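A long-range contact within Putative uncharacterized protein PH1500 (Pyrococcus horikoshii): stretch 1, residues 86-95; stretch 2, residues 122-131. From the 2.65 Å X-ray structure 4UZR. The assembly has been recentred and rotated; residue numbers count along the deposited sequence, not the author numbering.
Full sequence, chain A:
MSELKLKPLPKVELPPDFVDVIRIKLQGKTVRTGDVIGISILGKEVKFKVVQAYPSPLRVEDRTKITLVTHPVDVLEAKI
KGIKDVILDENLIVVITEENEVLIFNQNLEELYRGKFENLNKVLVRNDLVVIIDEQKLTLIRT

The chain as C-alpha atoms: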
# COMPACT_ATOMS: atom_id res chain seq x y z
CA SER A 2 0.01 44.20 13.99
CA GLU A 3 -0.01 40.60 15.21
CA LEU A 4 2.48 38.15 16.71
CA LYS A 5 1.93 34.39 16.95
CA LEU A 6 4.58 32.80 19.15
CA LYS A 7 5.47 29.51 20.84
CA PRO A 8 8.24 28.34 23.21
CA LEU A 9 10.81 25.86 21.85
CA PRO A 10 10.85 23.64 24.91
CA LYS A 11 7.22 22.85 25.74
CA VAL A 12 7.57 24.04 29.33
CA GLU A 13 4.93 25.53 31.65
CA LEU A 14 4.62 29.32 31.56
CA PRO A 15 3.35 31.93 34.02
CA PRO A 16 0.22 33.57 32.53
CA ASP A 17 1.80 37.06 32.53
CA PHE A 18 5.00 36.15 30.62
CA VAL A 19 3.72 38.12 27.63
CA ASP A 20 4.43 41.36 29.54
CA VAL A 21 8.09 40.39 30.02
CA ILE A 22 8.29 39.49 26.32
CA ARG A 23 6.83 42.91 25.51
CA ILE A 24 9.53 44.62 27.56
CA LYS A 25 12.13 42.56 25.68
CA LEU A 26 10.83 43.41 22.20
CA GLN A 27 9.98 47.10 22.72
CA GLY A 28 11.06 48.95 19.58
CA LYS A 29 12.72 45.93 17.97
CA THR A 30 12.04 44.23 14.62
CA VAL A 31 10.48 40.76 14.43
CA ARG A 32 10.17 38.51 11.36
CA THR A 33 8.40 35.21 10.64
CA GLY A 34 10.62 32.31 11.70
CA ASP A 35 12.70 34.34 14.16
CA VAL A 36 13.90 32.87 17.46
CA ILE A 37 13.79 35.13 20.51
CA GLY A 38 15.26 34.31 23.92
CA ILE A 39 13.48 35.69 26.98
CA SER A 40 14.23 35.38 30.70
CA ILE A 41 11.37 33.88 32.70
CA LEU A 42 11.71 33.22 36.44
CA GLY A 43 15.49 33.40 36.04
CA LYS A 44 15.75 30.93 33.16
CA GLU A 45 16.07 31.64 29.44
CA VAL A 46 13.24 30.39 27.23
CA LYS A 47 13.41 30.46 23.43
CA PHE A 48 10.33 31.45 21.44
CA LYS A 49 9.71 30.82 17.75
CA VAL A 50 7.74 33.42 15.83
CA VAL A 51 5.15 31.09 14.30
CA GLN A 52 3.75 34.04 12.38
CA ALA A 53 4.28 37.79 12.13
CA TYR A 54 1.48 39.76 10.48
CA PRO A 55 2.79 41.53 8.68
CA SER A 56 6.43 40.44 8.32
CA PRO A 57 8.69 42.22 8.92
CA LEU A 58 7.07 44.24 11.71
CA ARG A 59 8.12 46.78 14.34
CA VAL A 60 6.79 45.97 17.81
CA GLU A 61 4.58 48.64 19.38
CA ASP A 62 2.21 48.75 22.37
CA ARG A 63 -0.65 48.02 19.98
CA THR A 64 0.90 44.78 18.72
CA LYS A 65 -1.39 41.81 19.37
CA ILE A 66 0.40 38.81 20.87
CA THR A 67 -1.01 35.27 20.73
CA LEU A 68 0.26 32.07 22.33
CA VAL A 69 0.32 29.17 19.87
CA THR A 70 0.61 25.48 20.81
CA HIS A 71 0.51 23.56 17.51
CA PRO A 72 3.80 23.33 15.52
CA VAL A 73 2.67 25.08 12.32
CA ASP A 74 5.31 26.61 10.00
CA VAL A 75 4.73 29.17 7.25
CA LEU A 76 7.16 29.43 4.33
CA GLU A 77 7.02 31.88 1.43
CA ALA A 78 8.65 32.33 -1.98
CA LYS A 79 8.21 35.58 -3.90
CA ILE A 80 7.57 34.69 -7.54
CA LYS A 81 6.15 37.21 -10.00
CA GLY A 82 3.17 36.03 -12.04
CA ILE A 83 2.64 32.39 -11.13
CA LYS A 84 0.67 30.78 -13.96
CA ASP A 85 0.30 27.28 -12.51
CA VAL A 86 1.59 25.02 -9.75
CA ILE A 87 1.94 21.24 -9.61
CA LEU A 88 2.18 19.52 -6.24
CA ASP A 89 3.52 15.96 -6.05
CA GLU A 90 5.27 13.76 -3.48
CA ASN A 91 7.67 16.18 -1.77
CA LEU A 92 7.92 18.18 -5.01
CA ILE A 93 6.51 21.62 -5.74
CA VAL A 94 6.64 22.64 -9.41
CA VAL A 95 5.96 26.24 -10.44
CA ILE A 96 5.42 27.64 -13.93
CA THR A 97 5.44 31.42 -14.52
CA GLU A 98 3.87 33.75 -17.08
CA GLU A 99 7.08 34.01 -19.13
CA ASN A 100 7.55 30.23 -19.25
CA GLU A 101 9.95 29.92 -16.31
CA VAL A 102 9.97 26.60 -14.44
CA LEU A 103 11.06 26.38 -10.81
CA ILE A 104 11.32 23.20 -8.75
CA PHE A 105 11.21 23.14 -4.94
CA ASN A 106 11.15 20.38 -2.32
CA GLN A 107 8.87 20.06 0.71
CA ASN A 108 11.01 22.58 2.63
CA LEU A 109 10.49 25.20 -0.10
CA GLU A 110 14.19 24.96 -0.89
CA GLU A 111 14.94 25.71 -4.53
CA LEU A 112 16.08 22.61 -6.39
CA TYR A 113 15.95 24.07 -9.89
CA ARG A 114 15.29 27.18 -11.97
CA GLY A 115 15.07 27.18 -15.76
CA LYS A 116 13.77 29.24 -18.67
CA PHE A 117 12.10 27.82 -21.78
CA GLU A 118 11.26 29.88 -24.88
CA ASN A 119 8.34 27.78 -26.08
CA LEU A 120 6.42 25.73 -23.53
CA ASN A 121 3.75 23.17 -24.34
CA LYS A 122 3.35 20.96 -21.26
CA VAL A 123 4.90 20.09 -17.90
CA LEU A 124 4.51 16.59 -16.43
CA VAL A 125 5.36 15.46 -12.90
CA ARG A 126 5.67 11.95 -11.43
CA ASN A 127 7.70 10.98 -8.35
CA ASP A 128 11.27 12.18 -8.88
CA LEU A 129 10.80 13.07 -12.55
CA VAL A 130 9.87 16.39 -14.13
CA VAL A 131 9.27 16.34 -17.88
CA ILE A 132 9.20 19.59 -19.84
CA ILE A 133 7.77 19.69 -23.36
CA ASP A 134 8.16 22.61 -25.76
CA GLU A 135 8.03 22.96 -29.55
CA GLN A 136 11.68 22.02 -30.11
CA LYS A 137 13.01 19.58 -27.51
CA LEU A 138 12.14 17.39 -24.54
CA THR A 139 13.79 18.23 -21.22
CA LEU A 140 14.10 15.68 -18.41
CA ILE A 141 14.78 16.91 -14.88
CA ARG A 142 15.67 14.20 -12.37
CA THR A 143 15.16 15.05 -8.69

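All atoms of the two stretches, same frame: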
# COMPACT_ATOMS: atom_id res chain seq x y z
N VAL A 86 0.77 25.73 -10.72
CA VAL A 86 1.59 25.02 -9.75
C VAL A 86 1.19 23.55 -9.69
O VAL A 86 0.00 23.22 -9.62
CB VAL A 86 1.48 25.64 -8.35
CG1 VAL A 86 2.18 24.78 -7.31
CG2 VAL A 86 2.06 27.04 -8.34
N ILE A 87 2.18 22.67 -9.73
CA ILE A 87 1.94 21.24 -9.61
C ILE A 87 2.55 20.72 -8.32
O ILE A 87 3.73 20.95 -8.04
CB ILE A 87 2.53 20.48 -10.81
CG1 ILE A 87 1.96 21.02 -12.12
CG2 ILE A 87 2.25 18.99 -10.69
CD1 ILE A 87 2.71 20.56 -13.35
N LEU A 88 1.74 20.02 -7.53
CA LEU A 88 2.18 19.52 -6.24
C LEU A 88 2.19 17.99 -6.23
O LEU A 88 1.14 17.35 -6.36
CB LEU A 88 1.28 20.06 -5.12
CG LEU A 88 1.59 19.61 -3.69
CD1 LEU A 88 3.03 19.90 -3.34
CD2 LEU A 88 0.64 20.28 -2.71
N ASP A 89 3.37 17.41 -6.07
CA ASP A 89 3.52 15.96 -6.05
C ASP A 89 4.16 15.53 -4.73
O ASP A 89 4.19 16.30 -3.77
CB ASP A 89 4.37 15.50 -7.24
CG ASP A 89 4.11 14.06 -7.63
OD1 ASP A 89 4.53 13.15 -6.89
OD2 ASP A 89 3.47 13.83 -8.68
N GLU A 90 4.68 14.31 -4.69
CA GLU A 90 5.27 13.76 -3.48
C GLU A 90 6.58 14.46 -3.15
O GLU A 90 7.63 14.16 -3.73
CB GLU A 90 5.49 12.25 -3.64
CG GLU A 90 4.20 11.46 -3.81
CD GLU A 90 4.39 10.14 -4.52
OE1 GLU A 90 5.44 9.97 -5.19
OE2 GLU A 90 3.50 9.28 -4.43
N ASN A 91 6.51 15.41 -2.21
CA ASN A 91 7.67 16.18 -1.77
C ASN A 91 8.30 17.00 -2.90
O ASN A 91 9.49 17.32 -2.86
CB ASN A 91 8.72 15.29 -1.10
N LEU A 92 7.49 17.33 -3.90
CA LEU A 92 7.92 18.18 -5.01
C LEU A 92 6.89 19.27 -5.28
O LEU A 92 5.70 19.00 -5.41
CB LEU A 92 8.11 17.35 -6.28
CG LEU A 92 9.51 16.84 -6.65
CD1 LEU A 92 9.59 16.62 -8.15
CD2 LEU A 92 10.59 17.81 -6.19
N ILE A 93 7.36 20.51 -5.36
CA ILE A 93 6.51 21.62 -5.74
C ILE A 93 7.03 22.22 -7.04
O ILE A 93 8.16 22.70 -7.10
CB ILE A 93 6.46 22.70 -4.63
CG1 ILE A 93 6.00 22.08 -3.31
CG2 ILE A 93 5.52 23.83 -5.02
CD1 ILE A 93 6.18 22.98 -2.11
N VAL A 94 6.22 22.16 -8.09
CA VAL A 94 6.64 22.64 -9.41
C VAL A 94 5.85 23.88 -9.80
O VAL A 94 4.62 23.86 -9.80
CB VAL A 94 6.46 21.55 -10.49
CG1 VAL A 94 6.86 22.09 -11.86
CG2 VAL A 94 7.29 20.32 -10.15
N VAL A 95 6.57 24.95 -10.12
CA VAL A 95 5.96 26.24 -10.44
C VAL A 95 6.27 26.67 -11.87
O VAL A 95 7.41 26.56 -12.32
CB VAL A 95 6.46 27.35 -9.48
CG1 VAL A 95 5.81 28.69 -9.80
CG2 VAL A 95 6.20 26.95 -8.04
N LYS A 122 3.86 21.64 -22.46
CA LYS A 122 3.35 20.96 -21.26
C LYS A 122 4.43 20.69 -20.22
O LYS A 122 5.62 20.66 -20.54
CB LYS A 122 2.65 19.65 -21.64
CG LYS A 122 1.35 19.83 -22.42
CD LYS A 122 0.69 18.49 -22.73
CE LYS A 122 -0.62 18.68 -23.48
NZ LYS A 122 -1.29 17.38 -23.78
N VAL A 123 4.01 20.50 -18.98
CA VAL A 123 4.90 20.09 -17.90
C VAL A 123 4.29 18.93 -17.12
O VAL A 123 3.19 19.05 -16.57
CB VAL A 123 5.23 21.25 -16.94
CG1 VAL A 123 6.03 20.76 -15.75
CG2 VAL A 123 5.99 22.35 -17.67
N LEU A 124 4.99 17.80 -17.09
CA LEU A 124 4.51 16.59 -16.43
C LEU A 124 5.34 16.29 -15.18
O LEU A 124 6.54 16.52 -15.16
CB LEU A 124 4.57 15.41 -17.39
CG LEU A 124 3.77 15.52 -18.69
CD1 LEU A 124 3.98 14.29 -19.56
CD2 LEU A 124 2.29 15.71 -18.38
N VAL A 125 4.68 15.79 -14.14
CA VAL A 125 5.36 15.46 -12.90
C VAL A 125 4.94 14.09 -12.38
O VAL A 125 3.75 13.80 -12.29
CB VAL A 125 5.09 16.51 -11.80
CG1 VAL A 125 5.84 16.17 -10.52
CG2 VAL A 125 5.47 17.91 -12.28
N ARG A 126 5.92 13.26 -12.04
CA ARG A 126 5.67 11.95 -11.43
C ARG A 126 6.86 11.50 -10.60
O ARG A 126 7.94 11.26 -11.14
CB ARG A 126 5.33 10.89 -12.48
CG ARG A 126 5.21 9.49 -11.90
CD ARG A 126 4.87 8.45 -12.95
NE ARG A 126 3.74 7.62 -12.55
CZ ARG A 126 3.86 6.49 -11.86
NH1 ARG A 126 5.06 6.06 -11.49
NH2 ARG A 126 2.78 5.78 -11.54
N ASN A 127 6.65 11.39 -9.29
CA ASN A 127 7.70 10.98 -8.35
C ASN A 127 8.91 11.92 -8.35
O ASN A 127 8.82 13.06 -7.90
CB ASN A 127 8.14 9.53 -8.61
CG ASN A 127 7.00 8.54 -8.46
OD1 ASN A 127 6.05 8.78 -7.73
ND2 ASN A 127 7.11 7.41 -9.16
N ASP A 128 10.03 11.42 -8.86
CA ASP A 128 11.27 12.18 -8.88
C ASP A 128 11.50 12.86 -10.23
O ASP A 128 12.47 13.59 -10.41
CB ASP A 128 12.46 11.26 -8.57
CG ASP A 128 12.48 10.81 -7.12
OD1 ASP A 128 11.81 11.45 -6.28
OD2 ASP A 128 13.17 9.81 -6.82
N LEU A 129 10.60 12.61 -11.18
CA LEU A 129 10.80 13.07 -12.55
C LEU A 129 9.95 14.28 -12.91
O LEU A 129 8.76 14.33 -12.61
CB LEU A 129 10.53 11.93 -13.54
CG LEU A 129 11.69 11.01 -13.94
CD1 LEU A 129 12.61 10.69 -12.77
CD2 LEU A 129 11.17 9.73 -14.58
N VAL A 130 10.58 15.26 -13.56
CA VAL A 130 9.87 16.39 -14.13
C VAL A 130 10.16 16.47 -15.62
O VAL A 130 11.30 16.65 -16.03
CB VAL A 130 10.27 17.72 -13.45
CG1 VAL A 130 9.55 18.89 -14.10
CG2 VAL A 130 9.98 17.67 -11.96
N VAL A 131 9.12 16.33 -16.43
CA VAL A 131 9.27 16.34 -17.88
C VAL A 131 8.75 17.65 -18.46
O VAL A 131 7.62 18.05 -18.20
CB VAL A 131 8.51 15.16 -18.52
CG1 VAL A 131 8.53 15.27 -20.04
CG2 VAL A 131 9.12 13.84 -18.07

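Two β-hairpins can pack mainly through side chains, and this pair from PH1500 illustrates how alternation along a strand makes that possible. Each hairpin is closed by its own backbone: Ile87 and Val94 exchange hydrogen bonds in the first, Leu124 and Val131 in the second, and no clear hydrogen bond crosses between them. Strands 86-89 and 122-126 run nearly parallel, 14° apart, their axes no closer than 7.7 Å, a spacing filled by side chains.

Because successive residues of a strand face opposite ways, Ile87, Leu92 and Val94 point toward the second hairpin while Leu88 and Ile93 point away; Val123, Val125 and Val130 answer them, and Leu124 turns its back. Val125 is the hub. Its chi1 is t, as in the other valines here, and its CG2 lies 3.8 Å from Ile87 CG2 and 3.7 Å from Val94 CG2. Ile87, in the m,t rotamer, extends CD1 to 4.1 Å from Val123 CG1. Leu92 sits between wells at chi1 -96°, its CD1 4.0 Å from Val130 CG2.

Polar groups gather by the turns. Asp89, chi1 t, accepts a very short hydrogen bond at OD1 from Glu90 N (2.5 Å), while its CB packs 3.7 Å from Val125 CG1.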